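Local structure of neural-cadherin (Drosophila melanogaster, 3UBF) at residues A[274-278]-A[308-312]; A[247-253]-A[287-293]; A[230-236]-A[266-272]; A[256-260]-A[271-275]. The protein mediates calcium-dependent, homophilic cell-cell adhesion as a transmembrane cadherin, of whose long ectodomain this chain comprises the repeats EC1 to EC3. Residues are numbered along the deposited sequence.

Contact 1 (A[274-278]-A[308-312]); sequences ELDFE and RVTDV. With ZN (zinc ion), chain O; ZN (zinc ion), chain S.
This is the metal-binding end of the third cadherin repeat, where the LDFE sequence meets the DV that opens the linker to the next repeat. Residues 274-276 are extended; Phe277 and Glu278 turn into helical angles (phi/psi -77/-34 and -84/-7). Opposite runs the end of strand 300-310, extended through Asp311, with the CA atoms of Phe277 and Asp311 5.7 Å apart. Glu278 OE2 (2.4 Å) and Asp311 OD1 (2.5 Å) bind one zinc, joined by a water at 2.3 Å and both carboxylate oxygens of Glu225. Asp311 OD2 reaches a second zinc at 2.0 Å. Acidic residues at these positions form the interdomain calcium sites of classical cadherins; here zinc is bound. Sharing the first cation lets the carboxylates approach closely, Glu278 OE2 lying 3.2 Å from Asp311 OD1. Phe277 (chi1 t) turns a ring face to Asp311: Asp311 CB stands 3.7 Å from the ring centroid, 23° off the normal, a CH-pi contact. At the ring edge, Phe277 CE1 meets Val309 O at 3.2 Å. Apolar side chains pack beside the metal site: Leu275 CD1 4.2 Å from Val309 CG2 and Phe277 CD1 4.2 Å from Val309 CG1. Asp311 OD1 accepts from Val312 N (2.8 Å).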
# COMPACT_ATOMS: atom_id res chain seq x y z
N GLU A 274 -8.33 -15.16 -35.69
CA GLU A 274 -9.74 -15.04 -35.28
C GLU A 274 -10.08 -16.15 -34.29
O GLU A 274 -9.49 -17.22 -34.33
CB GLU A 274 -10.68 -15.08 -36.49
N LEU A 275 -11.04 -15.88 -33.40
CA LEU A 275 -11.41 -16.83 -32.37
C LEU A 275 -12.84 -17.34 -32.51
O LEU A 275 -13.76 -16.57 -32.83
CB LEU A 275 -11.22 -16.21 -30.99
CG LEU A 275 -9.81 -15.85 -30.54
CD1 LEU A 275 -9.88 -14.92 -29.35
CD2 LEU A 275 -8.97 -17.10 -30.23
N ASP A 276 -13.02 -18.63 -32.28
CA ASP A 276 -14.35 -19.23 -32.22
C ASP A 276 -14.52 -19.97 -30.89
O ASP A 276 -13.75 -20.89 -30.57
CB ASP A 276 -14.59 -20.16 -33.42
CG ASP A 276 -16.06 -20.36 -33.74
OD1 ASP A 276 -16.92 -20.04 -32.88
OD2 ASP A 276 -16.36 -20.84 -34.86
N PHE A 277 -15.50 -19.54 -30.10
CA PHE A 277 -15.77 -20.14 -28.79
C PHE A 277 -16.49 -21.47 -28.95
O PHE A 277 -16.29 -22.39 -28.16
CB PHE A 277 -16.59 -19.19 -27.92
CG PHE A 277 -16.76 -19.65 -26.50
CD1 PHE A 277 -15.78 -19.38 -25.55
CD2 PHE A 277 -17.91 -20.33 -26.11
CE1 PHE A 277 -15.94 -19.79 -24.23
CE2 PHE A 277 -18.07 -20.74 -24.78
CZ PHE A 277 -17.08 -20.47 -23.84
N GLU A 278 -17.33 -21.55 -29.98
CA GLU A 278 -18.09 -22.76 -30.29
C GLU A 278 -17.26 -23.75 -31.11
O GLU A 278 -17.71 -24.87 -31.37
CB GLU A 278 -19.39 -22.40 -31.01
CG GLU A 278 -20.49 -21.83 -30.11
CD GLU A 278 -20.56 -20.30 -30.12
OE1 GLU A 278 -21.57 -19.76 -30.63
OE2 GLU A 278 -19.63 -19.62 -29.62
N ARG A 308 -7.95 -16.55 -21.13
CA ARG A 308 -9.27 -17.13 -21.19
C ARG A 308 -10.13 -16.41 -22.23
O ARG A 308 -10.09 -15.18 -22.35
CB ARG A 308 -9.93 -17.06 -19.83
CG ARG A 308 -9.28 -17.95 -18.80
CD ARG A 308 -9.61 -17.51 -17.37
NE ARG A 308 -9.31 -18.56 -16.39
CZ ARG A 308 -8.18 -18.65 -15.69
NH1 ARG A 308 -7.21 -17.75 -15.83
NH2 ARG A 308 -8.03 -19.65 -14.83
N VAL A 309 -10.88 -17.19 -22.99
CA VAL A 309 -11.79 -16.68 -23.98
C VAL A 309 -13.21 -16.89 -23.50
O VAL A 309 -13.59 -17.99 -23.10
CB VAL A 309 -11.57 -17.37 -25.34
CG1 VAL A 309 -12.55 -16.85 -26.40
CG2 VAL A 309 -10.13 -17.17 -25.80
N THR A 310 -13.99 -15.81 -23.48
CA THR A 310 -15.40 -15.89 -23.14
C THR A 310 -16.22 -15.84 -24.41
O THR A 310 -15.79 -15.30 -25.42
CB THR A 310 -15.86 -14.75 -22.19
OG1 THR A 310 -15.79 -13.49 -22.86
CG2 THR A 310 -15.01 -14.73 -20.94
N ASP A 311 -17.41 -16.43 -24.37
CA ASP A 311 -18.34 -16.28 -25.47
C ASP A 311 -18.99 -14.91 -25.44
O ASP A 311 -19.08 -14.25 -24.41
CB ASP A 311 -19.42 -17.36 -25.46
CG ASP A 311 -19.98 -17.65 -26.85
OD1 ASP A 311 -19.54 -17.01 -27.83
OD2 ASP A 311 -20.85 -18.54 -26.96
N VAL A 312 -19.46 -14.50 -26.61
CA VAL A 312 -20.20 -13.28 -26.72
C VAL A 312 -21.57 -13.59 -27.29
O VAL A 312 -22.57 -13.05 -26.82
CB VAL A 312 -19.45 -12.26 -27.59
CG1 VAL A 312 -19.76 -12.48 -29.09
CG2 VAL A 312 -19.79 -10.84 -27.13
ZN ZN O . -19.73 -17.35 -30.31
ZN ZN S . -22.52 -18.50 -28.04
O HOH W 1 -23.18 -16.91 -29.39
O HOH W 2 -18.86 -17.52 -32.47

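Contact 2 (A[247-253]-A[287-293]); sequences RYTLKAQ and SLIVTAT
Strands 247-253 and 287-293 run antiparallel, their axes 4.5 Å apart at 159°. Three hydrogen-bonded pairs have two backbone hydrogen bonds each: Arg247 N to Thr293 O and Thr293 N to Arg247 O (both 2.7 Å), Thr249 N to Thr291 O (2.8 Å) and Thr291 N to Thr249 O (2.7 Å), Lys251 N to Ile289 O (2.9 Å) and Ile289 N to Lys251 O (2.8 Å). Gln253 N adds one to Ser287 O (2.8 Å); Ser287 N donates to water (3.1 Å). In the Greek-key cadherin sandwich these are strands C and F. Leu288, Val290 and Ala292 hydrogen-bond instead to strand 300-310, making F inner. In non-hydrogen-bonded pairs with Ala252, Leu250 and Tyr248, they turn mostly apolar side chains to the other sheet (Leu250 CD1 to Val290 CG2, 4.1 Å), Tyr248 OH hydrogen-bonded to Ala238 N. The opposite face is polar except Ile289: a water accepts from Lys251 NZ (3.1 Å), donates to Ile289 O (2.8 Å) and hydrogen-bonds Thr291 OG1 (2.6 Å), itself hydrogen-bonded to Ser302.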
# COMPACT_ATOMS: atom_id res chain seq x y z
N ARG A 247 14.31 -8.48 -24.72
CA ARG A 247 13.59 -9.12 -25.83
C ARG A 247 12.58 -10.14 -25.29
O ARG A 247 12.94 -11.06 -24.55
CB ARG A 247 14.56 -9.79 -26.80
CG ARG A 247 13.84 -10.54 -27.94
CD ARG A 247 14.80 -10.89 -29.08
NE ARG A 247 14.19 -10.64 -30.38
CZ ARG A 247 14.24 -9.47 -31.03
NH1 ARG A 247 14.87 -8.43 -30.48
NH2 ARG A 247 13.66 -9.34 -32.22
N TYR A 248 11.31 -9.97 -25.66
CA TYR A 248 10.24 -10.85 -25.19
C TYR A 248 9.91 -11.89 -26.24
O TYR A 248 9.80 -11.56 -27.43
CB TYR A 248 8.97 -10.07 -24.86
CG TYR A 248 9.16 -8.99 -23.83
CD1 TYR A 248 9.37 -7.68 -24.22
CD2 TYR A 248 9.15 -9.29 -22.47
CE1 TYR A 248 9.55 -6.68 -23.27
CE2 TYR A 248 9.33 -8.31 -21.52
CZ TYR A 248 9.54 -7.00 -21.93
OH TYR A 248 9.73 -6.02 -20.99
N THR A 249 9.77 -13.15 -25.81
CA THR A 249 9.21 -14.18 -26.67
C THR A 249 8.05 -14.88 -26.00
O THR A 249 7.85 -14.75 -24.78
CB THR A 249 10.24 -15.23 -27.15
OG1 THR A 249 10.84 -15.89 -26.03
CG2 THR A 249 11.30 -14.59 -28.04
N LEU A 250 7.30 -15.62 -26.80
CA LEU A 250 6.03 -16.21 -26.39
C LEU A 250 5.88 -17.59 -27.01
O LEU A 250 5.90 -17.74 -28.24
CB LEU A 250 4.89 -15.31 -26.84
CG LEU A 250 3.47 -15.72 -26.47
CD1 LEU A 250 2.67 -14.52 -26.01
CD2 LEU A 250 2.78 -16.43 -27.63
N LYS A 251 5.74 -18.61 -26.17
CA LYS A 251 5.43 -19.94 -26.67
C LYS A 251 4.15 -20.48 -26.02
O LYS A 251 3.81 -20.11 -24.90
CB LYS A 251 6.61 -20.90 -26.50
CG LYS A 251 6.79 -21.47 -25.10
CD LYS A 251 7.88 -22.54 -25.07
CE LYS A 251 8.39 -22.76 -23.64
NZ LYS A 251 8.78 -21.45 -23.01
N ALA A 252 3.45 -21.34 -26.75
CA ALA A 252 2.23 -21.94 -26.25
C ALA A 252 2.53 -23.25 -25.54
O ALA A 252 3.29 -24.08 -26.05
CB ALA A 252 1.27 -22.18 -27.39
N GLN A 253 1.95 -23.43 -24.36
CA GLN A 253 1.99 -24.70 -23.65
C GLN A 253 0.77 -25.52 -24.03
O GLN A 253 -0.35 -25.22 -23.60
CB GLN A 253 2.09 -24.47 -22.14
CG GLN A 253 3.50 -24.61 -21.55
CD GLN A 253 4.64 -24.49 -22.58
OE1 GLN A 253 4.78 -23.46 -23.26
NE2 GLN A 253 5.46 -25.54 -22.69
N SER A 287 -2.66 -21.56 -22.25
CA SER A 287 -1.51 -21.43 -21.37
C SER A 287 -0.30 -21.08 -22.19
O SER A 287 0.11 -21.83 -23.08
CB SER A 287 -1.25 -22.73 -20.62
OG SER A 287 -2.29 -22.97 -19.69
N LEU A 288 0.29 -19.94 -21.89
CA LEU A 288 1.41 -19.45 -22.65
C LEU A 288 2.55 -19.14 -21.71
O LEU A 288 2.33 -18.87 -20.52
CB LEU A 288 1.00 -18.19 -23.42
CG LEU A 288 -0.28 -18.27 -24.27
CD1 LEU A 288 -0.84 -16.89 -24.55
CD2 LEU A 288 -0.04 -19.03 -25.58
N ILE A 289 3.77 -19.19 -22.22
CA ILE A 289 4.91 -18.77 -21.45
C ILE A 289 5.57 -17.64 -22.20
O ILE A 289 5.97 -17.79 -23.37
CB ILE A 289 5.91 -19.91 -21.20
CG1 ILE A 289 5.27 -21.00 -20.35
CG2 ILE A 289 7.14 -19.37 -20.48
CD1 ILE A 289 6.15 -22.23 -20.15
N VAL A 290 5.68 -16.50 -21.52
CA VAL A 290 6.46 -15.38 -22.01
C VAL A 290 7.87 -15.44 -21.43
O VAL A 290 8.07 -15.64 -20.22
CB VAL A 290 5.80 -14.02 -21.70
CG1 VAL A 290 6.68 -12.86 -22.23
CG2 VAL A 290 4.40 -13.96 -22.32
N THR A 291 8.85 -15.27 -22.30
CA THR A 291 10.24 -15.19 -21.87
C THR A 291 10.78 -13.78 -22.10
O THR A 291 10.54 -13.19 -23.15
CB THR A 291 11.09 -16.24 -22.59
OG1 THR A 291 10.51 -17.52 -22.36
CG2 THR A 291 12.54 -16.24 -22.07
N ALA A 292 11.45 -13.25 -21.07
CA ALA A 292 12.22 -12.00 -21.18
C ALA A 292 13.70 -12.33 -21.30
O ALA A 292 14.28 -12.96 -20.43
CB ALA A 292 11.97 -11.10 -19.99
N THR A 293 14.32 -11.87 -22.38
CA THR A 293 15.72 -12.16 -22.64
C THR A 293 16.52 -10.88 -22.75
O THR A 293 16.17 -9.98 -23.50
CB THR A 293 15.86 -12.99 -23.93
OG1 THR A 293 15.01 -14.14 -23.83
CG2 THR A 293 17.29 -13.44 -24.15
O HOH W 3 8.67 -18.44 -23.91
O HOH W 4 -2.38 -23.86 -24.26

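Contact 3 (A[230-236]-A[266-272]); sequences DSDIISI and SGIVKLA. With ZN (zinc ion), chain R.
Asp230, at positive phi (69°), begins the antiparallel pairing: its N donates a hydrogen bond to Leu271 O at 2.6 Å. Ser231 O then accepts from Leu271 N (3.2 Å). Asp232 faces Lys270 as a non-hydrogen-bonded pair, CA to CA 4.5 Å; its OD1 lies 4.0 Å from Lys270 NZ, beyond a salt bridge, and its OD2 binds a zinc at 2.4 Å. Next comes a classic beta bulge: Ile233, with helical psi (-46°), and Ile234 both face Val269, Ile233 N donating to Val269 O and Ile234 O accepting from Val269 N, each at 2.8 Å. The extra residue turns two isoleucines toward apolar partners, Ile233 CD1 touching Leu271 CB at 3.6 Å and Ile234 CG2 touching Val269 CB at 3.7 Å. Ser235, polar and exposed, pairs with Ile268. Ile236 N hydrogen-bonds to Gly267 O (2.8 Å), and its CD1 meets Val269 CG2 at 3.5 Å. Gly267 suits its place because a CB would clash with Ile236 O. The strand axes, 4.6 Å apart at 158°, are those of strands B and E, central in one sheet of the cadherin beta sandwich.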
# COMPACT_ATOMS: atom_id res chain seq x y z
N ASP A 230 -5.14 -8.70 -34.24
CA ASP A 230 -4.01 -7.78 -34.10
C ASP A 230 -4.26 -6.63 -33.11
O ASP A 230 -3.51 -5.65 -33.08
CB ASP A 230 -3.55 -7.27 -35.47
CG ASP A 230 -3.10 -8.39 -36.40
OD1 ASP A 230 -2.53 -9.40 -35.92
OD2 ASP A 230 -3.31 -8.27 -37.62
N SER A 231 -5.29 -6.78 -32.29
CA SER A 231 -5.52 -5.89 -31.16
C SER A 231 -4.71 -6.34 -29.94
O SER A 231 -4.40 -7.53 -29.79
CB SER A 231 -7.01 -5.85 -30.79
OG SER A 231 -7.40 -7.08 -30.19
N ASP A 232 -4.38 -5.38 -29.08
CA ASP A 232 -3.61 -5.61 -27.87
C ASP A 232 -4.47 -6.34 -26.85
O ASP A 232 -5.62 -5.96 -26.63
CB ASP A 232 -3.13 -4.29 -27.26
CG ASP A 232 -2.27 -3.47 -28.21
OD1 ASP A 232 -1.69 -4.03 -29.17
OD2 ASP A 232 -2.17 -2.24 -28.00
N ILE A 233 -3.89 -7.36 -26.23
CA ILE A 233 -4.59 -8.21 -25.29
C ILE A 233 -4.05 -7.96 -23.88
O ILE A 233 -4.82 -7.81 -22.92
CB ILE A 233 -4.42 -9.69 -25.70
CG1 ILE A 233 -5.36 -10.00 -26.86
CG2 ILE A 233 -4.67 -10.66 -24.54
CD1 ILE A 233 -5.04 -11.29 -27.53
N ILE A 234 -2.73 -7.92 -23.76
CA ILE A 234 -2.08 -7.70 -22.48
C ILE A 234 -0.67 -7.18 -22.73
O ILE A 234 -0.05 -7.53 -23.74
CB ILE A 234 -2.11 -8.99 -21.59
CG1 ILE A 234 -1.54 -8.72 -20.19
CG2 ILE A 234 -1.44 -10.16 -22.29
CD1 ILE A 234 -2.01 -9.70 -19.14
N SER A 235 -0.19 -6.32 -21.82
CA SER A 235 1.19 -5.85 -21.86
C SER A 235 1.98 -6.55 -20.79
O SER A 235 1.60 -6.56 -19.63
CB SER A 235 1.28 -4.34 -21.64
OG SER A 235 1.26 -3.65 -22.88
N ILE A 236 3.11 -7.12 -21.19
CA ILE A 236 3.99 -7.76 -20.25
C ILE A 236 5.29 -6.97 -20.17
O ILE A 236 5.83 -6.53 -21.19
CB ILE A 236 4.20 -9.23 -20.62
CG1 ILE A 236 2.94 -10.01 -20.27
CG2 ILE A 236 5.37 -9.82 -19.88
CD1 ILE A 236 2.56 -10.99 -21.30
N SER A 266 8.18 -4.45 -27.33
CA SER A 266 7.09 -3.75 -26.68
C SER A 266 6.52 -4.54 -25.50
O SER A 266 6.02 -3.95 -24.53
CB SER A 266 5.99 -3.44 -27.70
OG SER A 266 5.41 -4.62 -28.21
N GLY A 267 6.62 -5.87 -25.58
CA GLY A 267 6.04 -6.77 -24.59
C GLY A 267 4.53 -6.87 -24.73
O GLY A 267 3.86 -7.42 -23.84
N ILE A 268 4.00 -6.33 -25.83
CA ILE A 268 2.57 -6.30 -26.04
C ILE A 268 2.14 -7.57 -26.73
O ILE A 268 2.63 -7.89 -27.83
CB ILE A 268 2.11 -5.09 -26.86
CG1 ILE A 268 2.51 -3.77 -26.18
CG2 ILE A 268 0.60 -5.15 -27.11
CD1 ILE A 268 2.14 -2.52 -26.99
N VAL A 269 1.24 -8.30 -26.08
CA VAL A 269 0.66 -9.51 -26.66
C VAL A 269 -0.55 -9.13 -27.52
O VAL A 269 -1.50 -8.53 -27.04
CB VAL A 269 0.24 -10.51 -25.55
CG1 VAL A 269 -0.32 -11.80 -26.15
CG2 VAL A 269 1.41 -10.81 -24.65
N LYS A 270 -0.49 -9.47 -28.80
CA LYS A 270 -1.63 -9.27 -29.68
C LYS A 270 -2.29 -10.59 -30.07
O LYS A 270 -1.70 -11.66 -29.93
CB LYS A 270 -1.23 -8.47 -30.93
CG LYS A 270 -0.94 -7.02 -30.64
CD LYS A 270 -0.46 -6.28 -31.87
CE LYS A 270 0.19 -4.97 -31.49
NZ LYS A 270 0.34 -4.06 -32.66
N LEU A 271 -3.53 -10.49 -30.55
CA LEU A 271 -4.22 -11.63 -31.13
C LEU A 271 -3.79 -11.80 -32.58
O LEU A 271 -3.91 -10.87 -33.38
CB LEU A 271 -5.74 -11.39 -31.06
CG LEU A 271 -6.66 -12.52 -31.53
CD1 LEU A 271 -6.33 -13.85 -30.87
CD2 LEU A 271 -8.10 -12.14 -31.28
N ALA A 272 -3.30 -12.98 -32.93
CA ALA A 272 -2.85 -13.27 -34.30
C ALA A 272 -3.92 -13.91 -35.19
O ALA A 272 -3.84 -13.82 -36.41
CB ALA A 272 -1.60 -14.13 -34.27
ZN ZN R . -0.91 -1.31 -29.79

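Contact 4 (A[256-260]-A[271-275]); sequences GAGTF and LAKEL
In the cadherin sandwich, this contact joins the C-D loop and first residue of strand D to the end of strand E and the segment after it, at the open end of the D-E hairpin. Residues 256-259 form a type II beta turn: Thr259 N donates to Gly256 O at 3.0 Å, Ala257 has phi/psi -56/121 and Gly258 88/3, a conformation natural to glycine and strained for other residues. Leu271, the last residue of strand E, pairs with Phe260 in a non-hydrogen-bonded antiparallel bridge, CA to CA 4.7 Å. Its side chain (chi1 t, chi2 p) brings CD1 3.7 Å from Phe260 CE2 and 3.9 Å from the methyl Thr259 CG2. Leu271 and Phe260 are large apolar residues suited to the buried interior, where Phe260 also packs edge-to-face on Tyr286. Ala272 kinks the chain (phi/psi -94/-23) and donates its N to Thr259 O at 2.6 Å; its small CB fits 3.3 Å from Gly258 O. Lys273 returns to extended angles (-129/157), its N making a weak second hydrogen bond to Thr259 O (3.4 Å). Its long, nearly straight side chain runs back over the turn with its methylenes against the backbone, CE 3.5 Å from Gly258 O, carrying the charge to the surface with NZ 3.5 Å from Ala257 O. After Glu274, Leu275 starts sideways, but its end comes nearer: Leu275 CD2 to Thr259 CG2, 3.8 Å.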
# COMPACT_ATOMS: atom_id res chain seq x y z
N GLY A 256 -2.93 -23.89 -29.04
CA GLY A 256 -2.96 -22.46 -29.36
C GLY A 256 -1.72 -21.81 -29.95
O GLY A 256 -1.63 -20.57 -29.98
N ALA A 257 -0.77 -22.61 -30.41
CA ALA A 257 0.45 -22.09 -31.05
C ALA A 257 0.11 -21.17 -32.23
O ALA A 257 -0.58 -21.58 -33.17
CB ALA A 257 1.35 -23.25 -31.50
N GLY A 258 0.57 -19.92 -32.16
CA GLY A 258 0.34 -18.95 -33.23
C GLY A 258 -0.96 -18.15 -33.14
O GLY A 258 -1.25 -17.36 -34.03
N THR A 259 -1.73 -18.37 -32.08
CA THR A 259 -2.96 -17.61 -31.84
C THR A 259 -2.61 -16.22 -31.30
O THR A 259 -3.25 -15.22 -31.62
CB THR A 259 -3.90 -18.34 -30.86
OG1 THR A 259 -4.29 -19.60 -31.42
CG2 THR A 259 -5.17 -17.52 -30.60
N PHE A 260 -1.57 -16.18 -30.49
CA PHE A 260 -1.09 -14.92 -29.96
C PHE A 260 0.35 -14.71 -30.38
O PHE A 260 1.09 -15.66 -30.65
CB PHE A 260 -1.25 -14.92 -28.44
CG PHE A 260 -2.63 -15.28 -27.98
CD1 PHE A 260 -2.93 -16.57 -27.57
CD2 PHE A 260 -3.65 -14.32 -27.97
CE1 PHE A 260 -4.22 -16.93 -27.15
CE2 PHE A 260 -4.94 -14.67 -27.55
CZ PHE A 260 -5.23 -15.97 -27.14
N LEU A 271 -3.53 -10.49 -30.55
CA LEU A 271 -4.22 -11.63 -31.13
C LEU A 271 -3.79 -11.80 -32.58
O LEU A 271 -3.91 -10.87 -33.38
CB LEU A 271 -5.74 -11.39 -31.06
CG LEU A 271 -6.66 -12.52 -31.53
CD1 LEU A 271 -6.33 -13.85 -30.87
CD2 LEU A 271 -8.10 -12.14 -31.28
N ALA A 272 -3.30 -12.98 -32.93
CA ALA A 272 -2.85 -13.27 -34.30
C ALA A 272 -3.92 -13.91 -35.19
O ALA A 272 -3.84 -13.82 -36.41
CB ALA A 272 -1.60 -14.13 -34.27
N LYS A 273 -4.90 -14.57 -34.57
CA LYS A 273 -5.93 -15.32 -35.29
C LYS A 273 -7.33 -14.93 -34.84
O LYS A 273 -7.50 -14.43 -33.74
CB LYS A 273 -5.74 -16.82 -35.08
CG LYS A 273 -4.51 -17.41 -35.75
CD LYS A 273 -4.26 -18.85 -35.31
CE LYS A 273 -3.11 -19.47 -36.11
NZ LYS A 273 -2.86 -20.89 -35.75
N GLU A 274 -8.33 -15.16 -35.69
CA GLU A 274 -9.74 -15.04 -35.28
C GLU A 274 -10.08 -16.15 -34.29
O GLU A 274 -9.49 -17.22 -34.33
CB GLU A 274 -10.68 -15.08 -36.49
N LEU A 275 -11.04 -15.88 -33.40
CA LEU A 275 -11.41 -16.83 -32.37
C LEU A 275 -12.84 -17.34 -32.51
O LEU A 275 -13.76 -16.57 -32.83
CB LEU A 275 -11.22 -16.21 -30.99
CG LEU A 275 -9.81 -15.85 -30.54
CD1 LEU A 275 -9.88 -14.92 -29.35
CD2 LEU A 275 -8.97 -17.10 -30.23

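How the contacts relate
All four contacts lie in the third repeat, EC3. Contacts 2 and 3 belong to its two different sheets, with centres about 12 Å apart; they interleave along the chain and meet in the core, Val290 CG2 to Ile236 CD1 at 3.6 Å. Contact 4, nested within the loop that contact 2 closes, shares Leu271 and Ala272 with contact 3. Its Phe260 touches both neighbours: CD2 to Ile233 CD1, 3.4 Å, and CD1 to Leu288 CD1, 3.7 Å. Contact 4 shares Glu274 and Leu275 with contact 1, whose centre is about 11 Å away. Contact 1 opens after contact 3 closes and ends on strand 300-310, beside strand 285-294, so the metal-binding end is continuous with the sandwich.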